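Local coordinates for protein hydroxylacyl-CoA dehydrogenase (Streptomyces coelicolor, PDB 5BKA) that probably takes part in the biosynthesis of the polyketide actinorhodin, a benzoisochromanequinone, as a noncanonical member of the NTF2-like superfamily, at residues H78-T83 against S97-L102. Residues are numbered along the deposited sequence; the frame is centred on the assembly and turned at random.
Sequences HWFDHT and SYCLVL
The carbonyl oxygen Trp-79 O is gripped twice: Leu-100 N donates to a lone pair in the carbonyl plane (3.0 Å), and Cys-99 CA adds a CA-H...O contact. The return bond, Trp-79 N to Leu-100 O, comes from above the carbonyl plane. Asp-81 and Tyr-98 form the next hydrogen-bonded pair, in which Tyr-98 N meets Asp-81 O nearly along the C=O axis at 2.8 Å. His-82 then turns into a left-handed backbone conformation (phi 56°, psi 50°), so Thr-83 lies nearest Ser-97, and Thr-83 OG1 and Ser-97 OG share a hydrogen bond of 2.9 Å. The His-82 ring presents CD2 at its edge to Tyr-98 CE2 (3.7 Å), the ring planes 83° apart. Tyr-98 OH reaches on to Asp-26 of the second subunit, and Asp-81 OD2 accepts Phe-80 N of that subunit. On the face carrying His-78, Phe-80 and Cys-99, which helix 10-26 covers, Cys-99 SG, anti to its backbone N, touches Phe-80 CE1 at 3.8 Å, while Phe-80 CD2 rests on Ser-97 CB at 4.0 Å. An alanine at Phe-80 would remove both contacts and the edge-to-face pairing with Tyr-18, and would probably loosen the sheet-helix packing. On the opposite side of the sheet Leu-102 CD1 lies over one face of the Trp-79 indole. Strands 74-87 and 93-105 thus form an antiparallel beta hairpin of the curved sheet of an NTF2-like, SnoaL-type fold.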
# COMPACT_ATOMS: atom_id res chain seq x y z
N HIS B 78 -10.56 1.21 -0.46
CA HIS B 78 -10.05 1.58 0.86
C HIS B 78 -8.60 1.10 0.95
O HIS B 78 -8.34 -0.05 1.28
CB HIS B 78 -10.91 0.96 1.96
CG HIS B 78 -12.29 1.54 2.05
ND1 HIS B 78 -13.26 1.29 1.11
CD2 HIS B 78 -12.86 2.35 2.97
CE1 HIS B 78 -14.37 1.92 1.44
NE2 HIS B 78 -14.15 2.57 2.57
N TRP B 79 -7.67 2.01 0.67
CA TRP B 79 -6.25 1.70 0.74
C TRP B 79 -5.76 1.77 2.18
O TRP B 79 -6.18 2.64 2.94
CB TRP B 79 -5.45 2.68 -0.13
CG TRP B 79 -5.45 2.33 -1.58
CD1 TRP B 79 -6.53 2.02 -2.35
CD2 TRP B 79 -4.30 2.23 -2.43
NE1 TRP B 79 -6.13 1.74 -3.64
CE2 TRP B 79 -4.76 1.86 -3.71
CE3 TRP B 79 -2.93 2.43 -2.24
CZ2 TRP B 79 -3.91 1.68 -4.79
CZ3 TRP B 79 -2.08 2.24 -3.32
CH2 TRP B 79 -2.57 1.88 -4.58
N PHE B 80 -4.89 0.84 2.55
CA PHE B 80 -4.25 0.82 3.86
C PHE B 80 -2.75 1.07 3.71
O PHE B 80 -2.17 0.85 2.65
CB PHE B 80 -4.47 -0.52 4.58
CG PHE B 80 -5.77 -0.60 5.33
CD1 PHE B 80 -6.87 0.13 4.94
CD2 PHE B 80 -5.88 -1.44 6.43
CE1 PHE B 80 -8.07 0.04 5.64
CE2 PHE B 80 -7.07 -1.53 7.13
CZ PHE B 80 -8.16 -0.79 6.73
N ASP B 81 -2.13 1.53 4.80
CA ASP B 81 -0.69 1.76 4.80
C ASP B 81 -0.17 1.83 6.22
O ASP B 81 -0.89 2.25 7.14
CB ASP B 81 -0.32 3.04 4.05
CG ASP B 81 1.06 2.98 3.43
OD1 ASP B 81 1.24 2.20 2.47
OD2 ASP B 81 1.96 3.70 3.89
N HIS B 82 1.09 1.43 6.39
CA HIS B 82 1.83 1.60 7.64
C HIS B 82 1.11 0.95 8.82
O HIS B 82 0.90 1.56 9.87
CB HIS B 82 2.12 3.07 7.92
CG HIS B 82 3.24 3.63 7.10
ND1 HIS B 82 4.33 2.89 6.72
CD2 HIS B 82 3.43 4.87 6.59
CE1 HIS B 82 5.15 3.64 6.01
NE2 HIS B 82 4.63 4.85 5.91
N THR B 83 0.71 -0.31 8.64
CA THR B 83 0.16 -1.09 9.74
C THR B 83 1.20 -1.24 10.84
O THR B 83 2.37 -1.55 10.57
CB THR B 83 -0.29 -2.46 9.24
OG1 THR B 83 -1.35 -2.30 8.29
CG2 THR B 83 -0.78 -3.32 10.39
N SER B 97 -3.56 1.57 11.42
CA SER B 97 -3.17 1.71 10.03
C SER B 97 -3.69 3.03 9.47
O SER B 97 -4.70 3.56 9.93
CB SER B 97 -3.71 0.55 9.17
OG SER B 97 -3.37 -0.70 9.72
N TYR B 98 -2.96 3.56 8.49
CA TYR B 98 -3.49 4.63 7.67
C TYR B 98 -4.50 4.06 6.69
O TYR B 98 -4.37 2.92 6.23
CB TYR B 98 -2.37 5.33 6.89
CG TYR B 98 -1.33 6.05 7.73
CD1 TYR B 98 -1.50 6.23 9.09
CD2 TYR B 98 -0.17 6.54 7.14
CE1 TYR B 98 -0.54 6.89 9.85
CE2 TYR B 98 0.79 7.19 7.89
CZ TYR B 98 0.60 7.37 9.24
OH TYR B 98 1.56 8.02 9.98
N CYS B 99 -5.50 4.86 6.36
CA CYS B 99 -6.44 4.48 5.31
C CYS B 99 -6.79 5.70 4.47
O CYS B 99 -6.99 6.79 5.01
CB CYS B 99 -7.72 3.85 5.89
SG CYS B 99 -9.04 3.57 4.67
N LEU B 100 -6.87 5.50 3.16
CA LEU B 100 -7.23 6.55 2.22
C LEU B 100 -8.32 6.00 1.31
O LEU B 100 -8.12 4.97 0.65
CB LEU B 100 -6.02 7.01 1.40
CG LEU B 100 -6.28 8.06 0.31
CD1 LEU B 100 -6.79 9.37 0.90
CD2 LEU B 100 -5.03 8.30 -0.53
N VAL B 101 -9.46 6.67 1.29
CA VAL B 101 -10.60 6.23 0.50
C VAL B 101 -10.52 6.84 -0.89
O VAL B 101 -10.31 8.05 -1.03
CB VAL B 101 -11.92 6.60 1.20
CG1 VAL B 101 -13.11 6.12 0.38
CG2 VAL B 101 -11.96 6.01 2.60
N LEU B 102 -10.67 6.00 -1.90
CA LEU B 102 -10.75 6.43 -3.29
C LEU B 102 -12.18 6.25 -3.76
O LEU B 102 -12.80 5.22 -3.49
CB LEU B 102 -9.79 5.63 -4.17
CG LEU B 102 -8.32 6.05 -4.28
CD1 LEU B 102 -7.60 5.94 -2.95
CD2 LEU B 102 -7.62 5.23 -5.35